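Local coordinates for MsStt7d protein (Micromonas, PDB 4IX3) that probably transfers phosphate from ATP to protein substrates, through the magnesium-binding catalytic domain of an Stt7 homolog, at residues B[166-171]-B[210-215]; B[249-254]-B[317-322]. One frame throughout, in Å; residues are numbered along the deposited sequence.

Interaction 1: residues B[166-171]-B[210-215]; sequences HRDVKP and PADPRY. With MG (magnesium ion), chain E.
Lys170 and Asp212 meet in a salt bridge, with Lys170 NZ 2.8 Å from Asp212 OD2 on that oxygen's anti lone pair. Lys170 NZ also reaches the syn lone pair of Asp168 OD1, at 2.8 Å, and so joins two carboxylates. Arg214 grips the Asp212 carboxylate side-on, NE to OD1 and NH2 to OD2 (2.7 Å), both on syn lone pairs. The backbone N of Arg214 also donates to Asp212 OD1, closing an Asx turn, so each oxygen of this aspartate accepts two bonds. Asp168 OD2, reached only weakly by Lys170 NZ, binds magnesium at 2.0 Å; Asp188 and four waters complete the site. A water bridges Arg167 O and Asp212 N, whereas the bond from Arg167 NH1 to Pro210 O is weak (3.3 Å, 124°). With Lys170 CG between its backbone N and carbonyl carbon (chi1 55°), CB sits over the centre of the Tyr215 ring in a CH-pi contact, 3.5 Å from the centroid; Tyr215 OH finds its partner in Gln259 of helix 246-261. His166, Arg167 and Asp168 form the HRD motif of a protein kinase catalytic loop, whose lysine here meets the segment beyond the magnesium-binding DLG sequence.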
ATOM      1  N   HIS B 166      16.863   2.227  -8.284  1.00 10.68           N
ATOM      2  CA  HIS B 166      16.047   2.738  -7.172  1.00 10.46           C
ATOM      3  C   HIS B 166      14.572   2.379  -7.419  1.00 10.83           C
ATOM      4  O   HIS B 166      13.867   1.957  -6.487  1.00 11.78           O
ATOM      5  CB  HIS B 166      16.275   4.265  -7.079  1.00 11.24           C
ATOM      6  CG  HIS B 166      15.440   4.913  -6.042  1.00 10.42           C
ATOM      7  ND1 HIS B 166      15.885   5.394  -4.841  1.00 13.66           N
ATOM      8  CD2 HIS B 166      14.079   5.127  -6.078  1.00  8.92           C
ATOM      9  CE1 HIS B 166      14.834   5.899  -4.149  1.00  8.17           C
ATOM     10  NE2 HIS B 166      13.736   5.752  -4.943  1.00 13.55           N
ATOM     11  N   ARG B 167      14.112   2.577  -8.650  1.00 11.55           N
ATOM     12  CA  ARG B 167      12.763   2.185  -9.041  1.00 11.58           C
ATOM     13  C   ARG B 167      11.666   3.196  -8.700  1.00 11.35           C
ATOM     14  O   ARG B 167      10.589   3.157  -9.294  1.00 14.16           O
ATOM     15  CB  ARG B 167      12.414   0.820  -8.438  1.00 13.13           C
ATOM     16  CG  ARG B 167      11.940  -0.205  -9.456  1.00 14.10           C
ATOM     17  CD  ARG B 167      10.875  -1.115  -8.867  1.00 23.74           C
ATOM     18  NE  ARG B 167      11.136  -2.521  -9.160  1.00 35.95           N
ATOM     19  CZ  ARG B 167      10.507  -3.218 -10.102  1.00 24.88           C
ATOM     20  NH1 ARG B 167       9.576  -2.638 -10.847  1.00 33.68           N
ATOM     21  NH2 ARG B 167      10.809  -4.493 -10.299  1.00 28.72           N
ATOM     22  N   ASP B 168      11.917   4.092  -7.747  1.00 11.05           N
ATOM     23  CA  ASP B 168      10.854   5.023  -7.324  1.00 10.76           C
ATOM     24  C   ASP B 168      11.364   6.450  -7.230  1.00 10.77           C
ATOM     25  O   ASP B 168      11.078   7.188  -6.291  1.00 12.38           O
ATOM     26  CB  ASP B 168      10.209   4.564  -5.988  1.00 12.62           C
ATOM     27  CG  ASP B 168       8.816   5.156  -5.755  1.00 12.74           C
ATOM     28  OD1 ASP B 168       8.246   5.737  -6.695  1.00 14.12           O
ATOM     29  OD2 ASP B 168       8.313   5.059  -4.606  1.00 13.98           O
ATOM     30  N   VAL B 169      12.123   6.817  -8.263  1.00 10.67           N
ATOM     31  CA  VAL B 169      12.625   8.194  -8.336  1.00 10.00           C
ATOM     32  C   VAL B 169      11.455   9.122  -8.674  1.00 10.85           C
ATOM     33  O   VAL B 169      10.704   8.888  -9.652  1.00 11.59           O
ATOM     34  CB  VAL B 169      13.738   8.273  -9.404  1.00 10.25           C
ATOM     35  CG1 VAL B 169      14.118   9.718  -9.686  1.00 11.56           C
ATOM     36  CG2 VAL B 169      14.949   7.462  -8.962  1.00 10.74           C
ATOM     37  N   LYS B 170      11.329  10.186  -7.895  1.00 10.64           N
ATOM     38  CA  LYS B 170      10.286  11.183  -8.097  1.00 10.38           C
ATOM     39  C   LYS B 170      10.544  12.312  -7.100  1.00  8.96           C
ATOM     40  O   LYS B 170      11.251  12.096  -6.106  1.00 10.30           O
ATOM     41  CB  LYS B 170       8.838  10.612  -7.942  1.00 11.57           C
ATOM     42  CG  LYS B 170       8.626   9.916  -6.587  1.00 11.47           C
ATOM     43  CD  LYS B 170       7.292   9.195  -6.620  1.00 14.08           C
ATOM     44  CE  LYS B 170       6.962   8.482  -5.316  1.00 14.73           C
ATOM     45  NZ  LYS B 170       6.174   7.248  -5.593  1.00 14.06           N
ATOM     46  N   PRO B 171       9.953  13.488  -7.300  1.00 10.37           N
ATOM     47  CA  PRO B 171      10.143  14.583  -6.357  1.00 10.97           C
ATOM     48  C   PRO B 171       9.766  14.249  -4.899  1.00 10.68           C
ATOM     49  O   PRO B 171      10.431  14.719  -3.965  1.00 11.38           O
ATOM     50  CB  PRO B 171       9.318  15.720  -6.976  1.00 13.13           C
ATOM     51  CG  PRO B 171       9.404  15.438  -8.467  1.00 12.71           C
ATOM     52  CD  PRO B 171       9.213  13.935  -8.514  1.00 11.55           C
ATOM     53  N   PRO B 210       6.106  -3.021  -8.770  1.00 21.75           N
ATOM     54  CA  PRO B 210       5.327  -1.850  -8.331  1.00 21.24           C
ATOM     55  C   PRO B 210       5.993  -0.721  -9.120  1.00 22.07           C
ATOM     56  O   PRO B 210       7.134  -0.837  -9.569  1.00 26.22           O
ATOM     57  CB  PRO B 210       5.610  -1.770  -6.819  1.00 27.78           C
ATOM     58  CG  PRO B 210       6.985  -2.357  -6.725  1.00 25.39           C
ATOM     59  CD  PRO B 210       7.149  -3.389  -7.799  1.00 23.06           C
ATOM     60  N   ALA B 211       5.230   0.285  -9.469  1.00 20.58           N
ATOM     61  CA  ALA B 211       5.811   1.379 -10.205  1.00 17.87           C
ATOM     62  C   ALA B 211       4.806   2.451  -9.895  1.00 18.36           C
ATOM     63  O   ALA B 211       3.590   2.200  -9.873  1.00 20.32           O
ATOM     64  CB  ALA B 211       5.875   1.083 -11.721  1.00 20.30           C
ATOM     65  N   ASP B 212       5.303   3.664  -9.717  1.00 14.57           N
ATOM     66  CA  ASP B 212       4.411   4.785  -9.641  1.00 13.69           C
ATOM     67  C   ASP B 212       4.098   5.142 -11.102  1.00 15.03           C
ATOM     68  O   ASP B 212       5.008   5.461 -11.857  1.00 14.41           O
ATOM     69  CB  ASP B 212       5.155   5.932  -8.965  1.00 13.01           C
ATOM     70  CG  ASP B 212       4.261   7.108  -8.684  1.00 11.98           C
ATOM     71  OD1 ASP B 212       3.441   7.423  -9.581  1.00 12.77           O
ATOM     72  OD2 ASP B 212       4.443   7.813  -7.658  1.00 12.65           O
ATOM     73  N   PRO B 213       2.820   5.041 -11.535  1.00 14.50           N
ATOM     74  CA  PRO B 213       2.509   5.254 -12.943  1.00 15.81           C
ATOM     75  C   PRO B 213       2.855   6.655 -13.433  1.00 15.27           C
ATOM     76  O   PRO B 213       3.068   6.878 -14.631  1.00 16.33           O
ATOM     77  CB  PRO B 213       1.015   4.961 -13.043  1.00 19.52           C
ATOM     78  CG  PRO B 213       0.516   5.028 -11.651  1.00 19.09           C
ATOM     79  CD  PRO B 213       1.637   4.730 -10.706  1.00 14.68           C
ATOM     80  N   ARG B 214       2.926   7.623 -12.532  1.00 13.94           N
ATOM     81  CA  ARG B 214       3.238   8.982 -12.940  1.00 14.11           C
ATOM     82  C   ARG B 214       4.695   9.129 -13.404  1.00 15.15           C
ATOM     83  O   ARG B 214       4.993  10.068 -14.169  1.00 14.60           O
ATOM     84  CB  ARG B 214       2.996   9.933 -11.771  1.00 13.52           C
ATOM     85  CG  ARG B 214       1.545   9.963 -11.276  1.00 14.66           C
ATOM     86  CD  ARG B 214       1.396  10.822 -10.043  1.00 15.64           C
ATOM     87  NE  ARG B 214       2.138  10.170  -8.961  1.00 14.66           N
ATOM     88  CZ  ARG B 214       2.404  10.733  -7.792  1.00 14.74           C
ATOM     89  NH1 ARG B 214       1.947  11.942  -7.522  1.00 17.83           N
ATOM     90  NH2 ARG B 214       3.177  10.071  -6.914  1.00 16.62           N
ATOM     91  N   TYR B 215       5.569   8.247 -12.923  1.00 12.87           N
ATOM     92  CA  TYR B 215       7.013   8.350 -13.110  1.00 11.53           C
ATOM     93  C   TYR B 215       7.581   7.132 -13.790  1.00 13.16           C
ATOM     94  O   TYR B 215       8.792   6.946 -13.828  1.00 14.29           O
ATOM     95  CB  TYR B 215       7.701   8.597 -11.767  1.00 11.31           C
ATOM     96  CG  TYR B 215       7.255   9.922 -11.164  1.00  9.76           C
ATOM     97  CD1 TYR B 215       7.846  11.128 -11.608  1.00 11.03           C
ATOM     98  CD2 TYR B 215       6.198  10.012 -10.239  1.00 11.48           C
ATOM     99  CE1 TYR B 215       7.434  12.336 -11.114  1.00 11.55           C
ATOM    100  CE2 TYR B 215       5.770  11.222  -9.759  1.00 10.35           C
ATOM    101  CZ  TYR B 215       6.397  12.408 -10.187  1.00 10.69           C
ATOM    102  OH  TYR B 215       5.937  13.614  -9.726  1.00 12.38           O
TER
HETATM  103 MG    MG E 601       8.035   3.998  -2.916  1.00 18.83          MG
HETATM  104  O   HOH W   1       8.195   4.167 -10.268  1.00 19.12           O
HETATM  105  O   HOH W   2       8.328   1.585  -7.588  1.00 34.75           O
HETATM  106  O   HOH W   3       9.215   2.455  -3.632  1.00 21.20           O
HETATM  107  O   HOH W   4       7.906   2.905  -1.085  1.00 24.32           O
HETATM  108  O   HOH W   5       6.932   5.442  -2.057  1.00 21.73           O
HETATM  109  O   HOH W   6       6.409   3.079  -3.636  1.00 21.12           O

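Interaction 2: residues B[249-254]-B[317-322]; sequences DSWSAG and RLMEAE
Two side chains are turned to meet: Trp251 holds CG anti to its backbone N (chi1 175°), and Met319 bends at chi3 (77°) to set CE over one face of the indole. The methyl lies 3.8 Å from the centroid of the Trp251 six-membered ring, a CH-pi contact, with CE2 and CZ2 its nearest ring atoms. Met319 SD stands farther off, 5.1 Å from that centroid, and makes this a Met-aromatic pair; the two side chains cross at about a right angle. Met319 CB packs beside CE3 and CZ3, while Met319 O comes within 3.4 Å of Trp251 CZ3 and is hydrogen-bonded to Tyr278 OH. An alanine in place of Trp251 would probably open a gap beside Met319, leaving its CE without the ring face and freer to turn. A CB on Gly254 would clash with Met319 CG, and its absence lets Met319 SD approach Gly254 C to 3.5 Å. Leu318 packs against the adjoining turn of helix 246-261, its CB 3.6 Å from Ser250 O and its CD1 against Gly254 N and CA. Helix 302-318 ends here, and Leu318 O approaches Trp251 CA in a CA-H...O contact of 3.4 Å (138° at the hydrogen). Ser250 O accepts from Gly254 N within its own helix, and Ser250 OG bonds to Ala327 O. No hydrogen bond links the two segments, which implies that their attachment rests on the close fit of methionine, leucine and indole surfaces, with polar groups such as these paired elsewhere.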
ATOM      1  N   ASP B 249      15.246   4.169 -14.146  1.00 11.53           N
ATOM      2  CA  ASP B 249      15.557   5.367 -13.367  1.00 11.69           C
ATOM      3  C   ASP B 249      15.839   6.592 -14.257  1.00  9.86           C
ATOM      4  O   ASP B 249      15.492   7.702 -13.890  1.00 10.41           O
ATOM      5  CB  ASP B 249      16.774   5.161 -12.458  1.00 11.20           C
ATOM      6  CG  ASP B 249      16.491   4.289 -11.229  1.00 11.87           C
ATOM      7  OD1 ASP B 249      15.310   4.119 -10.825  1.00 10.80           O
ATOM      8  OD2 ASP B 249      17.503   3.869 -10.604  1.00 11.48           O
ATOM      9  N   SER B 250      16.388   6.354 -15.446  1.00 11.01           N
ATOM     10  CA  SER B 250      16.614   7.488 -16.372  1.00 10.00           C
ATOM     11  C   SER B 250      15.295   8.177 -16.762  1.00 10.01           C
ATOM     12  O   SER B 250      15.167   9.399 -16.691  1.00 10.91           O
ATOM     13  CB  SER B 250      17.278   7.000 -17.640  1.00 11.66           C
ATOM     14  OG  SER B 250      18.578   6.486 -17.357  1.00 12.61           O
ATOM     15  N   TRP B 251      14.267   7.361 -17.062  1.00 10.79           N
ATOM     16  CA  TRP B 251      12.945   7.927 -17.433  1.00 11.47           C
ATOM     17  C   TRP B 251      12.362   8.701 -16.265  1.00 10.88           C
ATOM     18  O   TRP B 251      11.913   9.834 -16.402  1.00 10.95           O
ATOM     19  CB  TRP B 251      12.024   6.792 -17.818  1.00 13.50           C
ATOM     20  CG  TRP B 251      10.627   7.290 -18.085  1.00 13.06           C
ATOM     21  CD1 TRP B 251       9.609   7.500 -17.161  1.00 14.48           C
ATOM     22  CD2 TRP B 251      10.050   7.583 -19.391  1.00 12.56           C
ATOM     23  NE1 TRP B 251       8.494   8.015 -17.769  1.00 13.92           N
ATOM     24  CE2 TRP B 251       8.692   8.060 -19.129  1.00 12.95           C
ATOM     25  CE3 TRP B 251      10.529   7.585 -20.704  1.00 13.95           C
ATOM     26  CZ2 TRP B 251       7.841   8.446 -20.162  1.00 16.73           C
ATOM     27  CZ3 TRP B 251       9.682   7.999 -21.733  1.00 14.75           C
ATOM     28  CH2 TRP B 251       8.372   8.455 -21.456  1.00 15.23           C
ATOM     29  N   SER B 252      12.414   8.123 -15.039  1.00 10.67           N
ATOM     30  CA  SER B 252      11.907   8.853 -13.895  1.00 10.15           C
ATOM     31  C   SER B 252      12.668  10.152 -13.620  1.00  9.55           C
ATOM     32  O   SER B 252      12.053  11.138 -13.267  1.00 10.70           O
ATOM     33  CB  SER B 252      12.016   7.979 -12.633  1.00 11.84           C
ATOM     34  OG  SER B 252      11.342   6.741 -12.779  1.00 12.31           O
ATOM     35  N   ALA B 253      13.990  10.132 -13.837  1.00  9.98           N
ATOM     36  CA  ALA B 253      14.781  11.352 -13.648  1.00  9.85           C
ATOM     37  C   ALA B 253      14.373  12.406 -14.717  1.00  9.46           C
ATOM     38  O   ALA B 253      14.347  13.589 -14.391  1.00  9.46           O
ATOM     39  CB  ALA B 253      16.267  11.060 -13.758  1.00 10.10           C
ATOM     40  N   GLY B 254      14.036  11.977 -15.937  1.00 10.16           N
ATOM     41  CA  GLY B 254      13.492  12.937 -16.930  1.00 10.90           C
ATOM     42  C   GLY B 254      12.171  13.563 -16.504  1.00 10.81           C
ATOM     43  O   GLY B 254      11.996  14.762 -16.629  1.00 11.13           O
ATOM     44  N   ARG B 317      17.043  12.828 -24.170  1.00 12.40           N
ATOM     45  CA  ARG B 317      17.995  11.745 -23.875  1.00 13.59           C
ATOM     46  C   ARG B 317      17.521  10.827 -22.747  1.00 12.38           C
ATOM     47  O   ARG B 317      17.612   9.612 -22.859  1.00 13.04           O
ATOM     48  CB  ARG B 317      19.367  12.319 -23.433  1.00 13.59           C
ATOM     49  CG  ARG B 317      20.108  13.182 -24.465  1.00 16.49           C
ATOM     50  CD  ARG B 317      20.446  12.274 -25.600  1.00 15.81           C
ATOM     51  NE  ARG B 317      21.344  11.181 -25.159  1.00 16.50           N
ATOM     52  CZ  ARG B 317      21.073   9.883 -25.297  1.00 17.98           C
ATOM     53  NH1 ARG B 317      19.978   9.466 -25.933  1.00 16.68           N
ATOM     54  NH2 ARG B 317      21.932   8.980 -24.838  1.00 19.21           N
ATOM     55  N   LEU B 318      17.008  11.428 -21.683  1.00 11.66           N
ATOM     56  CA  LEU B 318      16.549  10.646 -20.541  1.00 11.22           C
ATOM     57  C   LEU B 318      15.221   9.936 -20.813  1.00 12.48           C
ATOM     58  O   LEU B 318      14.851   9.032 -20.053  1.00 13.01           O
ATOM     59  CB  LEU B 318      16.360  11.597 -19.341  1.00 12.06           C
ATOM     60  CG  LEU B 318      17.680  12.112 -18.692  1.00 11.54           C
ATOM     61  CD1 LEU B 318      17.397  13.201 -17.698  1.00 12.93           C
ATOM     62  CD2 LEU B 318      18.429  10.947 -18.003  1.00 13.96           C
ATOM     63  N   MET B 319      14.485  10.376 -21.834  1.00 12.27           N
ATOM     64  CA  MET B 319      13.114   9.910 -22.072  1.00 12.09           C
ATOM     65  C   MET B 319      12.936   9.319 -23.469  1.00 13.15           C
ATOM     66  O   MET B 319      11.811   9.310 -24.017  1.00 15.57           O
ATOM     67  CB  MET B 319      12.122  11.019 -21.738  1.00 12.26           C
ATOM     68  CG  MET B 319      12.300  11.536 -20.303  1.00 13.88           C
ATOM     69  SD  MET B 319      11.083  12.727 -19.770  1.00 14.38           S
ATOM     70  CE  MET B 319       9.716  11.603 -19.455  1.00 18.35           C
ATOM     71  N   GLU B 320      14.011   8.780 -24.036  1.00 12.47           N
ATOM     72  CA  GLU B 320      13.830   8.091 -25.319  1.00 13.96           C
ATOM     73  C   GLU B 320      12.851   6.922 -25.129  1.00 14.89           C
ATOM     74  O   GLU B 320      12.901   6.214 -24.103  1.00 16.08           O
ATOM     75  CB  GLU B 320      15.162   7.546 -25.850  1.00 14.75           C
ATOM     76  CG  GLU B 320      16.073   8.565 -26.493  1.00 17.70           C
ATOM     77  CD  GLU B 320      15.502   9.026 -27.833  1.00 20.00           C
ATOM     78  OE1 GLU B 320      14.613   8.364 -28.437  1.00 20.71           O
ATOM     79  OE2 GLU B 320      16.072   9.979 -28.384  1.00 24.66           O
ATOM     80  N   ALA B 321      12.037   6.645 -26.137  1.00 15.20           N
ATOM     81  CA  ALA B 321      11.059   5.572 -26.047  1.00 19.25           C
ATOM     82  C   ALA B 321      11.726   4.217 -25.840  1.00 16.93           C
ATOM     83  O   ALA B 321      11.266   3.393 -25.035  1.00 20.25           O
ATOM     84  CB  ALA B 321      10.204   5.568 -27.305  1.00 22.17           C
ATOM     85  N   GLU B 322      12.846   3.991 -26.531  1.00 17.39           N
ATOM     86  CA  GLU B 322      13.585   2.737 -26.477  1.00 18.33           C
ATOM     87  C   GLU B 322      14.692   2.797 -25.455  1.00 17.36           C
ATOM     88  O   GLU B 322      15.504   3.713 -25.499  1.00 15.97           O
ATOM     89  CB  GLU B 322      14.161   2.411 -27.858  1.00 21.82           C
ATOM     90  CG  GLU B 322      13.101   2.192 -28.907  1.00 25.26           C
ATOM     91  CD  GLU B 322      12.312   0.930 -28.658  1.00 31.37           C
ATOM     92  OE1 GLU B 322      12.902  -0.008 -28.069  1.00 34.22           O
ATOM     93  OE2 GLU B 322      11.135   0.875 -29.101  1.00 44.79           O
TER

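Interaction 1 closes along the chain before interaction 2 opens, and their centres lie 12 Å apart in the same kinase domain. Helix 246-261 joins them. Near its start Asp249 accepts from the backbone N atoms of His166 and Arg167, with Asp249 OD2 2.9 Å from His166 N, and one turn on Ser252 OG lies 2.8 Å from Tyr215 O in a probable hydrogen bond. That helix therefore touches both loops of interaction 1, while Trp251 and Gly254 receive the end of helix 302-318. The magnesium site is thus tied through helix 246-261 to the helical part of the domain, with Trp251 about 11 Å from Asp168 between side chains.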